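Local atomic coordinates of protease (Penicillium cyclopium, PDB entry 5Z6O), a protein that hydrolyses peptide bonds as a subtilisin-like serine protease of the proteinase K type, probably with casein, gelatin and collagen type IV among its substrates. Residues Y39-G44 against S131-S136; G74-S79 against I212-P217; S160-N165 against M229-V234. All coordinates share one frame; numbering follows the deposited sequence.

Contact 1 of 3, residues Y39-G44 against S131-S136; sequences YGVDTG and SVMNMS. With PMS (phenylmethanesulfonic acid), chain C.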
ATOM      1  N   TYR A  39       4.695  -4.803  -6.210  1.00 10.35           N
ATOM      2  CA  TYR A  39       5.972  -5.029  -5.543  1.00  9.58           C
ATOM      3  C   TYR A  39       5.881  -4.555  -4.101  1.00 11.02           C
ATOM      4  O   TYR A  39       5.652  -3.372  -3.854  1.00 12.22           O
ATOM      5  CB  TYR A  39       7.091  -4.270  -6.256  1.00  6.77           C
ATOM      6  CG  TYR A  39       7.308  -4.761  -7.663  1.00 11.03           C
ATOM      7  CD1 TYR A  39       8.160  -5.847  -7.913  1.00 16.99           C
ATOM      8  CD2 TYR A  39       6.675  -4.129  -8.749  1.00 10.60           C
ATOM      9  CE1 TYR A  39       8.378  -6.306  -9.191  1.00 12.22           C
ATOM     10  CE2 TYR A  39       6.872  -4.603 -10.049  1.00 14.32           C
ATOM     11  CZ  TYR A  39       7.734  -5.686 -10.250  1.00 13.64           C
ATOM     12  OH  TYR A  39       7.938  -6.134 -11.524  1.00 17.91           O
ATOM     13  N   GLY A  40       6.109  -5.463  -3.160  1.00  8.62           N
ATOM     14  CA  GLY A  40       6.117  -5.132  -1.745  1.00  8.88           C
ATOM     15  C   GLY A  40       7.535  -4.881  -1.289  1.00 11.27           C
ATOM     16  O   GLY A  40       8.337  -5.815  -1.205  1.00 12.36           O
ATOM     17  N   VAL A  41       7.877  -3.620  -1.033  1.00 10.27           N
ATOM     18  CA  VAL A  41       9.248  -3.234  -0.698  1.00  7.53           C
ATOM     19  C   VAL A  41       9.305  -3.082   0.818  1.00 10.03           C
ATOM     20  O   VAL A  41       8.877  -2.056   1.370  1.00 12.74           O
ATOM     21  CB  VAL A  41       9.643  -1.935  -1.417  1.00  8.14           C
ATOM     22  CG1 VAL A  41      11.050  -1.510  -1.045  1.00 11.61           C
ATOM     23  CG2 VAL A  41       9.521  -2.090  -2.949  1.00 12.10           C
ATOM     24  N   ASP A  42       9.807  -4.103   1.519  1.00  8.80           N
ATOM     25  CA  ASP A  42       9.557  -4.201   2.953  1.00  9.13           C
ATOM     26  C   ASP A  42      10.492  -5.238   3.574  1.00  8.54           C
ATOM     27  O   ASP A  42      11.601  -5.445   3.065  1.00 10.48           O
ATOM     28  CB  ASP A  42       8.077  -4.553   3.175  1.00  9.89           C
ATOM     29  CG  ASP A  42       7.525  -4.024   4.464  1.00 20.45           C
ATOM     30  OD1 ASP A  42       8.092  -4.349   5.533  1.00 13.93           O
ATOM     31  OD2 ASP A  42       6.496  -3.307   4.403  1.00 16.93           O
ATOM     32  N   THR A  43      10.053  -5.903   4.651  1.00 10.38           N
ATOM     33  CA  THR A  43      10.863  -6.916   5.318  1.00 10.40           C
ATOM     34  C   THR A  43      10.831  -8.299   4.650  1.00 12.32           C
ATOM     35  O   THR A  43      11.360  -9.258   5.236  1.00 12.42           O
ATOM     36  CB  THR A  43      10.432  -7.062   6.774  1.00 10.18           C
ATOM     37  OG1 THR A  43       9.097  -7.574   6.866  1.00  9.95           O
ATOM     38  CG2 THR A  43      10.493  -5.732   7.500  1.00 12.22           C
ATOM     39  N   GLY A  44      10.241  -8.438   3.471  1.00 11.08           N
ATOM     40  CA  GLY A  44      10.001  -9.744   2.889  1.00 10.69           C
ATOM     41  C   GLY A  44       8.575 -10.212   3.109  1.00 15.04           C
ATOM     42  O   GLY A  44       7.796  -9.617   3.844  1.00 14.19           O
ATOM     43  N   SER A 131       1.893  -1.549 -13.191  1.00 12.61           N
ATOM     44  CA  SER A 131       2.641  -2.137 -12.082  0.51 11.54           C
ATOM     45  C   SER A 131       2.456  -1.226 -10.882  1.00  7.07           C
ATOM     46  O   SER A 131       2.292  -0.014 -11.061  1.00  8.00           O
ATOM     47  CB  SER A 131       4.174  -2.237 -12.326  0.51 13.81           C
ATOM     48  OG  SER A 131       4.531  -3.099 -13.374  0.51 17.55           O
ATOM     49  N   VAL A 132       2.574  -1.801  -9.665  1.00  7.87           N
ATOM     50  CA  VAL A 132       2.349  -1.058  -8.425  1.00  7.08           C
ATOM     51  C   VAL A 132       3.483  -1.373  -7.468  1.00  7.48           C
ATOM     52  O   VAL A 132       3.959  -2.513  -7.406  1.00  9.75           O
ATOM     53  CB  VAL A 132       0.971  -1.443  -7.812  1.00  7.89           C
ATOM     54  CG1 VAL A 132       0.839  -0.909  -6.377  1.00  9.58           C
ATOM     55  CG2 VAL A 132      -0.135  -0.922  -8.713  1.00 10.31           C
ATOM     56  N   MET A 133       3.964  -0.354  -6.768  1.00  7.75           N
ATOM     57  CA  MET A 133       4.957  -0.562  -5.737  1.00  7.08           C
ATOM     58  C   MET A 133       4.435   0.014  -4.441  1.00  8.90           C
ATOM     59  O   MET A 133       3.943   1.143  -4.420  1.00  9.77           O
ATOM     60  CB  MET A 133       6.287   0.103  -6.122  1.00  6.73           C
ATOM     61  CG  MET A 133       7.363  -0.069  -5.051  1.00 10.17           C
ATOM     62  SD  MET A 133       8.947   0.727  -5.457  1.00 11.29           S
ATOM     63  CE  MET A 133       9.562  -0.348  -6.742  1.00 12.30           C
ATOM     64  N   ASN A 134       4.563  -0.745  -3.362  1.00  9.58           N
ATOM     65  CA  ASN A 134       4.158  -0.257  -2.050  1.00  5.85           C
ATOM     66  C   ASN A 134       5.393  -0.068  -1.171  1.00 10.78           C
ATOM     67  O   ASN A 134       6.186  -1.003  -0.993  1.00  9.43           O
ATOM     68  CB  ASN A 134       3.195  -1.210  -1.367  1.00  7.04           C
ATOM     69  CG  ASN A 134       2.683  -0.629  -0.052  1.00 10.04           C
ATOM     70  OD1 ASN A 134       1.850   0.293  -0.048  1.00 11.87           O
ATOM     71  ND2 ASN A 134       3.200  -1.122   1.056  1.00  8.55           N
ATOM     72  N   MET A 135       5.509   1.103  -0.539  1.00  9.61           N
ATOM     73  CA  MET A 135       6.653   1.386   0.342  1.00  6.44           C
ATOM     74  C   MET A 135       6.097   1.813   1.690  1.00  9.34           C
ATOM     75  O   MET A 135       5.745   2.972   1.867  1.00 10.57           O
ATOM     76  CB  MET A 135       7.588   2.464  -0.210  1.00 13.29           C
ATOM     77  CG  MET A 135       8.455   1.894  -1.336  1.00 14.48           C
ATOM     78  SD  MET A 135       9.794   3.084  -1.814  1.00 20.91           S
ATOM     79  CE  MET A 135      10.803   3.159  -0.353  1.00 19.04           C
ATOM     80  N   SER A 136       5.999   0.882   2.616  1.00 12.47           N
ATOM     81  CA  SER A 136       5.524   1.200   3.962  1.00 14.73           C
ATOM     82  C   SER A 136       6.698   1.404   4.889  1.00 17.03           C
ATOM     83  O   SER A 136       6.864   0.684   5.848  1.00 28.36           O
ATOM     84  CB  SER A 136       4.617   0.085   4.480  1.00 18.28           C
ATOM     85  OG  SER A 136       3.344   0.108   3.833  1.00 11.94           O
TER
HETATM   86  C   PMS C 302       6.562   1.422   9.658  1.00 50.72           C
HETATM   87  S   PMS C 302       4.781   1.072   9.647  1.00 73.34           S
HETATM   88  C1  PMS C 302       6.844   2.840   9.139  0.56 57.13           C
HETATM   89  C2  PMS C 302       6.081   3.427   8.137  0.56 21.34           C
HETATM   90  C3  PMS C 302       6.375   4.709   7.692  0.56 32.69           C
HETATM   91  C4  PMS C 302       7.428   5.420   8.245  0.56 33.79           C
HETATM   92  C5  PMS C 302       8.193   4.831   9.242  0.56 41.16           C
HETATM   93  C6  PMS C 302       7.893   3.558   9.697  0.56 55.48           C
HETATM   94  O2S PMS C 302       4.421  -0.039  10.587  1.00 79.29           O
HETATM   95  O1S PMS C 302       3.983   2.225  10.176  1.00 98.40           O
HETATM   96  O   HOH W   1       6.291  -1.817   2.138  1.00 15.40           O
HETATM   97  O   HOH W   2       5.503  -1.951   6.826  1.00 28.69           O

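Contact 2 of 3, residues G74-S79 against I212-P217; sequences GTHTAS and ITAAYP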
ATOM      1  N   GLY A  74       6.296  -7.056   6.358  1.00  9.42           N
ATOM      2  CA  GLY A  74       6.208  -7.221   4.911  1.00  7.37           C
ATOM      3  C   GLY A  74       5.090  -8.152   4.492  1.00 10.82           C
ATOM      4  O   GLY A  74       4.409  -7.905   3.492  1.00  8.89           O
ATOM      5  N   THR A  75       4.845  -9.208   5.278  1.00 10.36           N
ATOM      6  CA  THR A  75       3.732 -10.113   4.993  1.00 10.85           C
ATOM      7  C   THR A  75       2.400  -9.432   5.253  1.00  8.60           C
ATOM      8  O   THR A  75       1.442  -9.582   4.486  1.00  9.72           O
ATOM      9  CB  THR A  75       3.848 -11.352   5.875  1.00 11.20           C
ATOM     10  OG1 THR A  75       5.098 -12.003   5.582  1.00 11.82           O
ATOM     11  CG2 THR A  75       2.625 -12.323   5.672  1.00 10.58           C
ATOM     12  N   HIS A  76       2.335  -8.675   6.335  1.00  8.46           N
ATOM     13  CA  HIS A  76       1.089  -8.027   6.728  1.00  6.62           C
ATOM     14  C   HIS A  76       0.670  -6.996   5.674  1.00 10.76           C
ATOM     15  O   HIS A  76      -0.481  -6.970   5.218  1.00  9.46           O
ATOM     16  CB  HIS A  76       1.307  -7.381   8.108  1.00  7.76           C
ATOM     17  CG  HIS A  76       0.054  -6.887   8.784  1.00  9.69           C
ATOM     18  ND1 HIS A  76      -0.515  -5.645   8.522  1.00  9.34           N
ATOM     19  CD2 HIS A  76      -0.713  -7.455   9.745  1.00  8.06           C
ATOM     20  CE1 HIS A  76      -1.592  -5.494   9.282  1.00  8.40           C
ATOM     21  NE2 HIS A  76      -1.722  -6.569  10.040  1.00 10.08           N
ATOM     22  N   THR A  77       1.614  -6.167   5.231  1.00  8.30           N
ATOM     23  CA  THR A  77       1.268  -5.164   4.226  1.00  8.32           C
ATOM     24  C   THR A  77       0.973  -5.785   2.869  1.00  7.44           C
ATOM     25  O   THR A  77       0.009  -5.374   2.196  1.00 10.59           O
ATOM     26  CB  THR A  77       2.372  -4.107   4.102  1.00  8.54           C
ATOM     27  OG1 THR A  77       3.601  -4.715   3.690  1.00  8.95           O
ATOM     28  CG2 THR A  77       2.565  -3.367   5.483  1.00  8.81           C
ATOM     29  N   ALA A  78       1.756  -6.798   2.451  1.00  8.18           N
ATOM     30  CA  ALA A  78       1.384  -7.474   1.210  1.00  8.88           C
ATOM     31  C   ALA A  78      -0.015  -8.083   1.316  1.00  7.98           C
ATOM     32  O   ALA A  78      -0.780  -8.124   0.338  1.00  7.71           O
ATOM     33  CB  ALA A  78       2.417  -8.568   0.904  1.00  8.49           C
ATOM     34  N   SER A  79      -0.353  -8.593   2.490  1.00  8.09           N
ATOM     35  CA  SER A  79      -1.655  -9.221   2.696  1.00  7.35           C
ATOM     36  C   SER A  79      -2.795  -8.208   2.586  1.00  9.53           C
ATOM     37  O   SER A  79      -3.819  -8.491   1.961  1.00  7.86           O
ATOM     38  CB  SER A  79      -1.654  -9.922   4.074  1.00  9.62           C
ATOM     39  OG  SER A  79      -2.932 -10.450   4.359  1.00  9.90           O
ATOM     40  N   ILE A 212      -5.572  -2.595  11.895  1.00  8.66           N
ATOM     41  CA  ILE A 212      -5.765  -3.258  10.606  1.00  9.41           C
ATOM     42  C   ILE A 212      -5.297  -4.708  10.750  1.00  7.53           C
ATOM     43  O   ILE A 212      -4.165  -4.955  11.164  1.00 11.07           O
ATOM     44  CB  ILE A 212      -4.988  -2.543   9.494  1.00 11.79           C
ATOM     45  CG1 ILE A 212      -5.469  -1.103   9.322  1.00  8.70           C
ATOM     46  CG2 ILE A 212      -5.056  -3.383   8.193  1.00  7.35           C
ATOM     47  CD1 ILE A 212      -6.967  -1.043   8.942  1.00  9.35           C
ATOM     48  N   THR A 213      -6.176  -5.669  10.459  1.00  9.76           N
ATOM     49  CA  THR A 213      -5.858  -7.084  10.587  1.00 10.31           C
ATOM     50  C   THR A 213      -5.439  -7.659   9.238  1.00  9.68           C
ATOM     51  O   THR A 213      -6.124  -7.445   8.228  1.00 10.02           O
ATOM     52  CB  THR A 213      -7.070  -7.835  11.138  1.00 11.78           C
ATOM     53  OG1 THR A 213      -7.408  -7.248  12.406  1.00 15.52           O
ATOM     54  CG2 THR A 213      -6.787  -9.370  11.301  1.00 12.00           C
ATOM     55  N   ALA A 214      -4.340  -8.427   9.227  1.00 10.10           N
ATOM     56  CA  ALA A 214      -3.884  -9.052   7.983  1.00 10.55           C
ATOM     57  C   ALA A 214      -2.975 -10.238   8.319  1.00 10.54           C
ATOM     58  O   ALA A 214      -2.713 -10.526   9.489  1.00 13.38           O
ATOM     59  CB  ALA A 214      -3.143  -8.040   7.094  1.00 10.27           C
ATOM     60  N   ALA A 215      -2.469 -10.907   7.280  1.00 11.60           N
ATOM     61  CA  ALA A 215      -1.681 -12.131   7.470  1.00 13.12           C
ATOM     62  C   ALA A 215      -0.364 -11.852   8.190  1.00 12.22           C
ATOM     63  O   ALA A 215       0.221 -10.764   8.090  1.00 12.34           O
ATOM     64  CB  ALA A 215      -1.370 -12.756   6.101  1.00 11.63           C
ATOM     65  N   TYR A 216       0.138 -12.866   8.891  1.00 13.14           N
ATOM     66  CA  TYR A 216       1.406 -12.782   9.593  1.00 12.77           C
ATOM     67  C   TYR A 216       2.172 -14.075   9.346  1.00 12.46           C
ATOM     68  O   TYR A 216       1.553 -15.122   9.144  1.00 16.22           O
ATOM     69  CB  TYR A 216       1.128 -12.593  11.091  1.00 13.87           C
ATOM     70  CG  TYR A 216       2.122 -11.788  11.832  1.00 17.22           C
ATOM     71  CD1 TYR A 216       2.346 -10.454  11.520  1.00 25.03           C
ATOM     72  CD2 TYR A 216       2.823 -12.351  12.893  1.00 29.80           C
ATOM     73  CE1 TYR A 216       3.264  -9.709  12.230  1.00 32.85           C
ATOM     74  CE2 TYR A 216       3.741 -11.618  13.603  1.00 31.09           C
ATOM     75  CZ  TYR A 216       3.959 -10.305  13.268  1.00 28.42           C
ATOM     76  OH  TYR A 216       4.883  -9.581  13.994  1.00 48.98           O
ATOM     77  N   PRO A 217       3.497 -14.025   9.277  1.00 11.51           N
ATOM     78  CA  PRO A 217       4.265 -15.238   8.938  1.00 17.69           C
ATOM     79  C   PRO A 217       3.873 -16.439   9.784  1.00 20.72           C
ATOM     80  O   PRO A 217       3.639 -16.336  10.989  1.00 18.18           O
ATOM     81  CB  PRO A 217       5.708 -14.825   9.205  1.00 11.56           C
ATOM     82  CG  PRO A 217       5.729 -13.333   8.926  1.00 16.11           C
ATOM     83  CD  PRO A 217       4.372 -12.855   9.487  1.00 13.57           C
TER

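Contact 3 of 3, residues S160-N165 against M229-V234; sequences SVAAGN and MAAPHV. With PMS (phenylmethanesulfonic acid), chain C.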
ATOM      1  N   SER A 160       2.827   3.906  -3.954  0.62  7.14           N
ATOM      2  CA  SER A 160       2.151   4.364  -2.745  0.62  6.13           C
ATOM      3  C   SER A 160       3.123   4.314  -1.572  0.62  9.00           C
ATOM      4  O   SER A 160       3.814   3.312  -1.375  0.62  9.17           O
ATOM      5  CB  SER A 160       0.911   3.509  -2.457  0.62  5.91           C
ATOM      6  OG  SER A 160       1.259   2.156  -2.330  0.62  7.53           O
ATOM      7  N   VAL A 161       3.165   5.394  -0.791  1.00  7.17           N
ATOM      8  CA  VAL A 161       4.133   5.576   0.288  1.00  7.59           C
ATOM      9  C   VAL A 161       3.427   5.936   1.582  1.00 10.57           C
ATOM     10  O   VAL A 161       2.578   6.834   1.594  1.00  8.76           O
ATOM     11  CB  VAL A 161       5.133   6.698  -0.095  1.00 12.26           C
ATOM     12  CG1 VAL A 161       6.108   6.930   1.002  1.00 20.54           C
ATOM     13  CG2 VAL A 161       5.902   6.319  -1.375  1.00 13.82           C
ATOM     14  N   ALA A 162       3.834   5.293   2.682  1.00  9.24           N
ATOM     15  CA  ALA A 162       3.342   5.677   3.998  1.00  9.24           C
ATOM     16  C   ALA A 162       3.802   7.088   4.341  1.00 11.46           C
ATOM     17  O   ALA A 162       4.960   7.464   4.114  1.00 13.70           O
ATOM     18  CB  ALA A 162       3.841   4.699   5.055  1.00 11.26           C
ATOM     19  N   ALA A 163       2.902   7.882   4.915  1.00  9.62           N
ATOM     20  CA  ALA A 163       3.301   9.266   5.207  1.00 11.52           C
ATOM     21  C   ALA A 163       4.262   9.357   6.383  1.00 13.55           C
ATOM     22  O   ALA A 163       5.001  10.354   6.486  1.00 16.24           O
ATOM     23  CB  ALA A 163       2.073  10.123   5.492  1.00 12.72           C
ATOM     24  N   GLY A 164       4.267   8.358   7.270  1.00 10.79           N
ATOM     25  CA  GLY A 164       5.081   8.412   8.469  1.00 10.58           C
ATOM     26  C   GLY A 164       4.228   8.553   9.723  1.00 15.00           C
ATOM     27  O   GLY A 164       3.041   8.921   9.680  1.00 13.36           O
ATOM     28  N   ASN A 165       4.839   8.228  10.853  1.00 15.19           N
ATOM     29  CA  ASN A 165       4.113   8.077  12.111  1.00 13.55           C
ATOM     30  C   ASN A 165       4.566   9.040  13.207  1.00 21.17           C
ATOM     31  O   ASN A 165       4.427   8.718  14.382  1.00 20.73           O
ATOM     32  CB  ASN A 165       4.254   6.650  12.644  1.00 12.55           C
ATOM     33  CG  ASN A 165       3.798   5.606  11.647  1.00 24.68           C
ATOM     34  OD1 ASN A 165       2.828   5.803  10.931  1.00 17.69           O
ATOM     35  ND2 ASN A 165       4.498   4.493  11.600  1.00 25.65           N
ATOM     36  N   MET A 229       0.154   0.517   7.449  1.00  7.17           N
ATOM     37  CA  MET A 229      -1.062  -0.237   7.157  1.00  8.33           C
ATOM     38  C   MET A 229      -1.976   0.491   6.178  1.00  6.56           C
ATOM     39  O   MET A 229      -2.777  -0.139   5.478  1.00  8.67           O
ATOM     40  CB  MET A 229      -1.828  -0.487   8.460  1.00  8.92           C
ATOM     41  CG  MET A 229      -1.234  -1.599   9.361  1.00 10.03           C
ATOM     42  SD  MET A 229       0.415  -1.215  10.016  1.00 12.59           S
ATOM     43  CE  MET A 229       1.444  -2.379   9.167  1.00 14.81           C
ATOM     44  N   ALA A 230      -1.853   1.806   6.116  1.00  6.59           N
ATOM     45  CA  ALA A 230      -2.685   2.629   5.261  1.00  5.59           C
ATOM     46  C   ALA A 230      -2.224   2.526   3.806  1.00  6.87           C
ATOM     47  O   ALA A 230      -3.022   2.217   2.916  1.00  7.36           O
ATOM     48  CB  ALA A 230      -2.617   4.078   5.777  1.00  9.55           C
ATOM     49  N   ALA A 231      -0.924   2.680   3.563  1.00  5.87           N
ATOM     50  CA  ALA A 231      -0.422   2.651   2.184  1.00  7.34           C
ATOM     51  C   ALA A 231      -0.844   1.425   1.363  1.00  5.72           C
ATOM     52  O   ALA A 231      -1.215   1.603   0.187  1.00  6.41           O
ATOM     53  CB  ALA A 231       1.109   2.777   2.183  1.00  7.68           C
ATOM     54  N   PRO A 232      -0.780   0.188   1.868  1.00  5.69           N
ATOM     55  CA  PRO A 232      -1.136  -0.951   1.021  1.00  5.00           C
ATOM     56  C   PRO A 232      -2.607  -1.002   0.659  1.00  6.92           C
ATOM     57  O   PRO A 232      -2.938  -1.633  -0.361  1.00  8.68           O
ATOM     58  CB  PRO A 232      -0.701  -2.180   1.861  1.00  8.04           C
ATOM     59  CG  PRO A 232      -0.586  -1.687   3.240  1.00 11.36           C
ATOM     60  CD  PRO A 232      -0.140  -0.248   3.115  1.00  7.15           C
ATOM     61  N   HIS A 233      -3.504  -0.362   1.426  1.00  4.89           N
ATOM     62  CA  HIS A 233      -4.880  -0.255   0.921  1.00  4.05           C
ATOM     63  C   HIS A 233      -4.880   0.480  -0.408  1.00  8.68           C
ATOM     64  O   HIS A 233      -5.639   0.135  -1.323  1.00  7.61           O
ATOM     65  CB  HIS A 233      -5.792   0.493   1.908  1.00  4.90           C
ATOM     66  CG  HIS A 233      -6.129  -0.274   3.162  1.00  5.27           C
ATOM     67  ND1 HIS A 233      -5.303  -0.304   4.271  1.00  6.79           N
ATOM     68  CD2 HIS A 233      -7.231  -0.996   3.496  1.00  9.63           C
ATOM     69  CE1 HIS A 233      -5.887  -1.007   5.234  1.00  7.77           C
ATOM     70  NE2 HIS A 233      -7.058  -1.433   4.791  1.00  9.02           N
ATOM     71  N   VAL A 234      -4.050   1.521  -0.518  1.00  6.31           N
ATOM     72  CA  VAL A 234      -4.017   2.322  -1.739  1.00  5.98           C
ATOM     73  C   VAL A 234      -3.270   1.570  -2.840  1.00  7.45           C
ATOM     74  O   VAL A 234      -3.681   1.612  -4.008  1.00  8.72           O
ATOM     75  CB  VAL A 234      -3.400   3.708  -1.450  1.00  5.29           C
ATOM     76  CG1 VAL A 234      -3.331   4.569  -2.730  1.00  9.61           C
ATOM     77  CG2 VAL A 234      -4.241   4.456  -0.411  1.00  8.18           C
TER
HETATM   78  C   PMS C 302       6.562   1.422   9.658  1.00 50.72           C
HETATM   79  S   PMS C 302       4.781   1.072   9.647  1.00 73.34           S
HETATM   80  C1  PMS C 302       6.844   2.840   9.139  0.56 57.13           C
HETATM   81  C2  PMS C 302       6.081   3.427   8.137  0.56 21.34           C
HETATM   82  C3  PMS C 302       6.375   4.709   7.692  0.56 32.69           C
HETATM   83  C4  PMS C 302       7.428   5.420   8.245  0.56 33.79           C
HETATM   84  C5  PMS C 302       8.193   4.831   9.242  0.56 41.16           C
HETATM   85  C6  PMS C 302       7.893   3.558   9.697  0.56 55.48           C
HETATM   86  O2S PMS C 302       4.421  -0.039  10.587  1.00 79.29           O
HETATM   87  O1S PMS C 302       3.983   2.225  10.176  1.00 98.40           O

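Contact 1 of 3, residues Y39-G44 against S131-S136
Val41 and Met133 are brought together by their first torsions: CG2 of Val41 stands anti to its carbonyl carbon, while Met133 extends with CG anti to the backbone N (chi1 179°) and bends only at chi3. In consequence Val41 CG2 lies 3.6 Å from Met133 CG, the two side chains crossing on one face of the central parallel sheet of the subtilisin fold. Their strands are neighbours in it, and the axes of segments 39-42 and 131-135 make an angle of 18°. Three backbone bonds fix the register. Tyr39 N donates to Val132 O at 2.7 Å, and Asn134 N to Tyr39 O at 2.9 Å. Val41 N follows, donating to Asn134 O at 3.1 Å. Tyr39 thus bonds to both residues flanking its partner Met133, as parallel pairing requires. The tyrosine ring keeps Val132 O at its edge, near its plane, with CD2 3.4 Å from that oxygen; its hydroxyl is bonded to Asp121 of helix 108-124, the helix that packs against Tyr39 and Met133. Toward Asp42, probably the aspartate of the charge relay system, the strands separate and waters take over. One water accepts from Ser136 N and lies close to both Val41 O and Asp42 OD2. A second spans the gap, donating to Asp42 OD2 at 2.9 Å and to Ser136 O at 3.1 Å.

Contact 2 of 3, residues G74-S79 against I212-P217
Ala215 N donates to Ser79 OG at 3.0 Å, and the N-H...O angle of 163° makes this the straighter of the two hydrogen bonds between helix segment 74-79 and strand segment 212-217. The same hydroxyl is bonded to Asp51, so two partners hold it. The second bond, from His76 NE2 to Ile212 O at 3.1 Å, is weak: it is bent to 121°, and the stronger partner of NE2 is Lys222 O on the adjoining strand 221-224. Ile212 O lies in the ring plane at its edge. CG of His76 is anti to the backbone N, and the ring swings out from the helix over the strand; there Ala214 CB sits almost on the ring normal in a CH-pi contact, 3.5 Å from the centroid. Next along the strand, Ala215 O receives a CA-H...O contact from His76 CA at 3.2 Å. Packing is tight where Ser79 CB and Ala215 CB approach to 3.5 Å. At the far end Thr75 and Pro217 slide past each other, with Thr75 OG1, bonded to Asp69, 3.7 Å from Pro217 CG. The axes of segments 74-79 and 212-215 cross at 104°. The hairpin of strands 212-215 and 221-224 packs on helix 73-82. That helix opens with His73, probably the charge relay histidine, and carries the His-Gly-Thr-His signature of subtilases.

Contact 3 of 3, residues S160-N165 against M229-V234
Ala231 points its methyl group from helix 227-245 at the strand backbone, with CB 3.7 Å from Ala162 N and 4.0 Å from Val161 C. Ala162 turns its own CB aside, and the two methyls stay 4.4 Å apart. The axes of segments 160-162 and 229-234 approach to 6.9 Å, and their directions differ by 168°, nearly antiparallel. Ser160 points toward the helix as well; in the conformer described, one of two, OG occupies the crowded position between backbone N and carbonyl carbon (chi1 58°). There it lies 3.6 Å from Ala231 O; the side chain of Asn134 is its probable partner, though the orientation of that amide is doubtful. Within the helix, Pro232 has no N-H to give to the preceding turn and a kink results; His233 ND1 bonds to Met229 O, with the acceptor in the imidazole plane. Beyond the strand the chain turns into the ligand pocket. Asn165 ND2 donates to PMS O1S at 2.7 Å and 164°, and Ser228 N binds the ligand too, matching the oxyanion-hole pair of subtilases. Asn165 OD1 is bonded to Thr227, which probably steadies the amide. Ala162 CB lies 3.7 Å from PMS C3, and Gly164 CA 3.8 Å from PMS C4, so the strand exit lines the slot for the phenyl ring, consistent with an S1 pocket. Strand 157-162 runs between strands 131-135 and 182-187; the helix packs against this sheet, Val234 touching Ile184, while Pro232 meets Thr80 of helix 73-82.

Overall arrangement
Contacts 1 and 3 share the central parallel sheet, where strands 131-135 and 157-162 are neighbours joined by a probable bond from Met135 N to Ser160 O; their centres are about 10 Å apart. Contact 2 lies about 12 Å from contact 1 and about 13 Å from contact 3, centre to centre. Its helix 73-82 touches both, through Gly74 with Thr43 and through Thr77 with Pro232. Along the chain contact 1 closes before contact 3 opens, while the segments of contact 2 alternate with those of each. The probable charge relay residues Asp42, His73 and Ser228 are thus carried by a strand and two helices that these contacts tie together, and contacts 1 and 3 both reach bound phenylmethanesulfonic acid.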